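Local coordinates for conserved protein (MTH177) (Methanothermobacter marburgensis, PDB 1TR8), which probably contacts nascent polypeptide chains as they emerge from the ribosome, forming a homodimer that carries a UBA domain, at residues 70-73 against 74-78; 77-80 against 81-84. All blocks are in the same frame, centred on the assembly; numbering follows the deposited sequence.

Contact 1: residues 70-73 against 74-78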
ATOM      1  N   GLU A  70      24.683  10.395 -20.893  1.00 57.60           N
ATOM      2  CA  GLU A  70      25.492  10.697 -22.084  1.00 58.92           C
ATOM      3  C   GLU A  70      26.438   9.556 -22.439  1.00 58.34           C
ATOM      4  O   GLU A  70      26.491   9.128 -23.584  1.00 57.47           O
ATOM      5  CB  GLU A  70      26.308  11.972 -21.865  1.00 59.40           C
ATOM      6  CG  GLU A  70      25.486  13.236 -22.020  1.00 62.42           C
ATOM      7  CD  GLU A  70      26.235  14.481 -21.577  1.00 64.71           C
ATOM      8  OE1 GLU A  70      27.500  14.467 -21.540  1.00 70.62           O
ATOM      9  OE2 GLU A  70      25.549  15.485 -21.267  1.00 70.09           O
ATOM     10  N   LEU A  71      27.159   9.060 -21.442  1.00 59.13           N
ATOM     11  CA  LEU A  71      28.132   7.974 -21.637  1.00 59.99           C
ATOM     12  C   LEU A  71      27.474   6.710 -22.192  1.00 60.12           C
ATOM     13  O   LEU A  71      27.944   6.102 -23.161  1.00 58.78           O
ATOM     14  CB  LEU A  71      28.832   7.654 -20.316  1.00 59.85           C
ATOM     15  CG  LEU A  71      30.184   6.938 -20.385  1.00 62.10           C
ATOM     16  CD1 LEU A  71      31.063   7.398 -19.249  1.00 64.82           C
ATOM     17  CD2 LEU A  71      30.044   5.447 -20.326  1.00 66.27           C
ATOM     18  N   VAL A  72      26.329   6.362 -21.619  1.00 60.37           N
ATOM     19  CA  VAL A  72      25.600   5.179 -22.065  1.00 60.86           C
ATOM     20  C   VAL A  72      25.058   5.351 -23.495  1.00 60.63           C
ATOM     21  O   VAL A  72      25.116   4.432 -24.300  1.00 59.65           O
ATOM     22  CB  VAL A  72      24.433   4.828 -21.102  1.00 61.16           C
ATOM     23  CG1 VAL A  72      23.665   3.617 -21.612  1.00 62.86           C
ATOM     24  CG2 VAL A  72      24.943   4.567 -19.707  1.00 61.49           C
HETATM   25  N   MSE A  73      24.536   6.529 -23.805  1.00 60.98           N
HETATM   26  CA  MSE A  73      24.034   6.814 -25.142  1.00 62.59           C
HETATM   27  C   MSE A  73      25.152   6.700 -26.182  1.00 61.76           C
HETATM   28  O   MSE A  73      24.961   6.124 -27.251  1.00 62.11           O
HETATM   29  CB  MSE A  73      23.464   8.233 -25.185  1.00 62.20           C
HETATM   30  CG  MSE A  73      22.220   8.433 -24.360  1.00 64.38           C
HETATM   31 SE   MSE A  73      21.597  10.287 -24.461  1.00 70.99          SE
HETATM   32  CE  MSE A  73      22.909  11.148 -23.592  1.00 74.83           C
ATOM     33  N   ASN A  74      26.294   7.313 -25.886  1.00 61.36           N
ATOM     34  CA  ASN A  74      27.377   7.423 -26.854  1.00 61.87           C
ATOM     35  C   ASN A  74      28.108   6.096 -27.046  1.00 61.04           C
ATOM     36  O   ASN A  74      28.703   5.850 -28.085  1.00 61.40           O
ATOM     37  CB  ASN A  74      28.341   8.557 -26.466  1.00 61.91           C
ATOM     38  CG  ASN A  74      27.758   9.956 -26.754  1.00 64.45           C
ATOM     39  OD1 ASN A  74      26.595  10.100 -27.142  1.00 66.57           O
ATOM     40  ND2 ASN A  74      28.574  10.982 -26.578  1.00 65.66           N
ATOM     41  N   GLN A  75      28.043   5.250 -26.028  1.00 61.62           N
ATOM     42  CA  GLN A  75      28.717   3.959 -26.027  1.00 61.37           C
ATOM     43  C   GLN A  75      27.836   2.874 -26.621  1.00 60.63           C
ATOM     44  O   GLN A  75      28.337   1.874 -27.113  1.00 62.87           O
ATOM     45  CB  GLN A  75      29.085   3.527 -24.601  1.00 60.70           C
ATOM     46  CG  GLN A  75      30.483   3.944 -24.143  1.00 62.17           C
ATOM     47  CD  GLN A  75      31.536   3.794 -25.230  1.00 61.61           C
ATOM     48  OE1 GLN A  75      31.816   2.684 -25.706  1.00 62.27           O
ATOM     49  NE2 GLN A  75      32.120   4.914 -25.625  1.00 59.75           N
ATOM     50  N   THR A  76      26.527   3.042 -26.543  1.00 59.73           N
ATOM     51  CA  THR A  76      25.623   2.024 -27.079  1.00 59.42           C
ATOM     52  C   THR A  76      24.785   2.512 -28.254  1.00 58.45           C
ATOM     53  O   THR A  76      24.100   1.717 -28.884  1.00 58.07           O
ATOM     54  CB  THR A  76      24.714   1.458 -25.960  1.00 59.03           C
ATOM     55  OG1 THR A  76      23.701   2.407 -25.596  1.00 58.65           O
ATOM     56  CG2 THR A  76      25.509   1.220 -24.694  1.00 60.15           C
ATOM     57  N   GLY A  77      24.824   3.813 -28.536  1.00 57.88           N
ATOM     58  CA  GLY A  77      23.927   4.408 -29.525  1.00 58.14           C
ATOM     59  C   GLY A  77      22.458   4.435 -29.109  1.00 58.87           C
ATOM     60  O   GLY A  77      21.564   4.524 -29.961  1.00 60.01           O
ATOM     61  N   ALA A  78      22.183   4.383 -27.806  1.00 57.95           N
ATOM     62  CA  ALA A  78      20.798   4.323 -27.362  1.00 57.23           C
ATOM     63  C   ALA A  78      20.218   5.731 -27.271  1.00 57.80           C
ATOM     64  O   ALA A  78      20.950   6.716 -27.167  1.00 56.70           O
ATOM     65  CB  ALA A  78      20.706   3.627 -26.030  1.00 57.19           C
TER

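Contact 2: residues 77-80 against 81-84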
ATOM      1  N   GLY A  77      24.824   3.813 -28.536  1.00 57.88           N
ATOM      2  CA  GLY A  77      23.927   4.408 -29.525  1.00 58.14           C
ATOM      3  C   GLY A  77      22.458   4.435 -29.109  1.00 58.87           C
ATOM      4  O   GLY A  77      21.564   4.524 -29.961  1.00 60.01           O
ATOM      5  N   ALA A  78      22.183   4.383 -27.806  1.00 57.95           N
ATOM      6  CA  ALA A  78      20.798   4.323 -27.362  1.00 57.23           C
ATOM      7  C   ALA A  78      20.218   5.731 -27.271  1.00 57.80           C
ATOM      8  O   ALA A  78      20.950   6.716 -27.167  1.00 56.70           O
ATOM      9  CB  ALA A  78      20.706   3.627 -26.030  1.00 57.19           C
ATOM     10  N   SER A  79      18.893   5.813 -27.380  1.00 57.78           N
ATOM     11  CA  SER A  79      18.183   7.062 -27.222  1.00 57.47           C
ATOM     12  C   SER A  79      18.315   7.500 -25.785  1.00 57.75           C
ATOM     13  O   SER A  79      18.664   6.699 -24.922  1.00 57.97           O
ATOM     14  CB  SER A  79      16.696   6.891 -27.536  1.00 57.97           C
ATOM     15  OG  SER A  79      16.108   5.950 -26.654  1.00 59.08           O
ATOM     16  N   ARG A  80      17.978   8.762 -25.534  1.00 57.94           N
ATOM     17  CA  ARG A  80      18.056   9.315 -24.207  1.00 58.76           C
ATOM     18  C   ARG A  80      17.118   8.526 -23.331  1.00 59.01           C
ATOM     19  O   ARG A  80      17.441   8.223 -22.192  1.00 59.30           O
ATOM     20  CB  ARG A  80      17.642  10.778 -24.231  1.00 58.53           C
ATOM     21  CG  ARG A  80      17.784  11.467 -22.905  1.00 60.39           C
ATOM     22  CD  ARG A  80      17.888  12.966 -23.034  1.00 62.24           C
ATOM     23  NE  ARG A  80      19.253  13.394 -23.320  1.00 66.64           N
ATOM     24  CZ  ARG A  80      20.131  13.747 -22.384  1.00 67.53           C
ATOM     25  NH1 ARG A  80      19.793  13.693 -21.096  1.00 67.15           N
ATOM     26  NH2 ARG A  80      21.364  14.114 -22.735  1.00 66.05           N
ATOM     27  N   GLU A  81      15.932   8.269 -23.876  1.00 58.65           N
ATOM     28  CA  GLU A  81      14.877   7.483 -23.254  1.00 59.51           C
ATOM     29  C   GLU A  81      15.324   6.095 -22.775  1.00 58.83           C
ATOM     30  O   GLU A  81      15.172   5.747 -21.607  1.00 59.09           O
ATOM     31  CB  GLU A  81      13.736   7.331 -24.271  1.00 59.83           C
ATOM     32  CG  GLU A  81      12.571   6.503 -23.778  1.00 62.96           C
ATOM     33  CD  GLU A  81      11.416   6.460 -24.757  1.00 64.59           C
ATOM     34  OE1 GLU A  81      11.663   6.453 -25.994  1.00 72.17           O
ATOM     35  OE2 GLU A  81      10.260   6.443 -24.276  1.00 67.53           O
ATOM     36  N   ASP A  82      15.868   5.294 -23.679  1.00 57.81           N
ATOM     37  CA  ASP A  82      16.354   3.963 -23.304  1.00 57.39           C
ATOM     38  C   ASP A  82      17.545   3.991 -22.368  1.00 56.96           C
ATOM     39  O   ASP A  82      17.678   3.139 -21.502  1.00 58.12           O
ATOM     40  CB  ASP A  82      16.727   3.163 -24.552  1.00 57.84           C
ATOM     41  CG  ASP A  82      15.561   2.948 -25.470  1.00 59.32           C
ATOM     42  OD1 ASP A  82      14.399   3.066 -25.014  1.00 60.81           O
ATOM     43  OD2 ASP A  82      15.711   2.679 -26.677  1.00 67.35           O
ATOM     44  N   ALA A  83      18.463   4.928 -22.566  1.00 56.85           N
ATOM     45  CA  ALA A  83      19.641   5.002 -21.698  1.00 56.57           C
ATOM     46  C   ALA A  83      19.180   5.314 -20.286  1.00 56.55           C
ATOM     47  O   ALA A  83      19.629   4.726 -19.309  1.00 56.30           O
ATOM     48  CB  ALA A  83      20.640   6.058 -22.208  1.00 55.28           C
ATOM     49  N   THR A  84      18.214   6.215 -20.196  1.00 56.76           N
ATOM     50  CA  THR A  84      17.711   6.651 -18.904  1.00 57.88           C
ATOM     51  C   THR A  84      16.979   5.500 -18.218  1.00 56.75           C
ATOM     52  O   THR A  84      17.219   5.180 -17.059  1.00 57.57           O
ATOM     53  CB  THR A  84      16.817   7.890 -19.140  1.00 58.93           C
ATOM     54  OG1 THR A  84      17.640   8.971 -19.600  1.00 56.27           O
ATOM     55  CG2 THR A  84      16.219   8.403 -17.864  1.00 61.08           C
TER
HETATM   56  O   HOH W   1      17.646   3.767 -28.108  1.00 57.87           O

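Contact 1: residues 70-73 against 74-78
T76 turns its side chain back onto V72, one helical turn earlier, where helix 66-76 comes to its end. Its CB stands 3.4 Å from V72 O, and from there the side chain forks around that oxygen. With chi1 at 74°, OG1 is placed between the backbone N and carbonyl carbon of T76, close enough to donate a 2.8 Å hydrogen bond to V72 O; on the other branch, CG2 packs 3.3 Å from V72 O. The backbone N of T76 also bonds to V72 O, 3.0 Å away, and the two donors approach from opposite faces of the carbonyl plane. Threonine suits this last helical position because its hydroxyl gives V72 O a second donor and accepts weakly from A78 N, while its methyl branch stays beside the helix.

On the outer flank, L71 and Q75 run side by side, CD2 of L71 lying 4.1 Å from CG of Q75. N74 N bonds to E70 O at 2.9 Å, a fairly straight bond (157°). V72 is buried against A83 and L87 of helix 80-89 and L94 of helix 94-100, M73, a selenomethionine, lies on R80 and A83, and L71 reaches L94 and I98 from the more open flank. G77 then leaves the helix with positive phi (68°), a conformation that costs glycine least. This glycine and a weak bond from A78 N to M73 O recall a Schellman motif, but G77 N also bonds weakly to M73 O, so its full pair of bonds is absent at this C-terminal end of the first UBA helix.

Contact 2: residues 77-80 against 81-84
This is the N-cap of helix 80-89, where S79 supplies the acceptor that the first turn lacks. With chi1 at 61°, its OG is folded back over the helix start and accepts from D82 N at 3.1 Å in a nearly straight bond (172°). D82 answers through a water: S79 N donates to it, and the water donates to D82 OD2 at 2.6 Å, standing in for the direct return bond of a capping box. The other oxygen of D82, OD1, has a salt bridge to R85. Serine suits the cap because its short hydroxyl reaches the amide without bulk; an alanine here would probably leave D82 N without its capping acceptor and weaken the start of the helix.

Behind the cap, S79 O takes A83 N at 3.0 Å, and the small A83 brings its CB within 3.4 Å of the same oxygen. R80 O is held twice by T84, through N and through OG1 (2.7 Å), from opposite faces of its plane. The R80 side chain runs off to a salt bridge with E66. Serine at the N-cap accepting from the amide three residues on is the standard helix N-cap, here opening the second helix of the UBA domain.

In the fold
Contacts 1 and 2 are consecutive steps along the chain, their centres about 7 Å apart, and they share G77 and A78. Contact 1 ends helix 66-76; contact 2 begins helix 80-89, so together they build the tight turn between the first two helices of the C-terminal UBA domain, distant from the beta strands of the NAC domain. The helices also meet directly: M73 CG packs 3.6 Å from A83 CB, V72 CG1 3.9 Å from the same A83 CB, and M73 CE 3.5 Å from R80 NH2. In ubiquitin-binding UBA domains the loop between the first two helices is part of the binding surface, and this turn is the corresponding region.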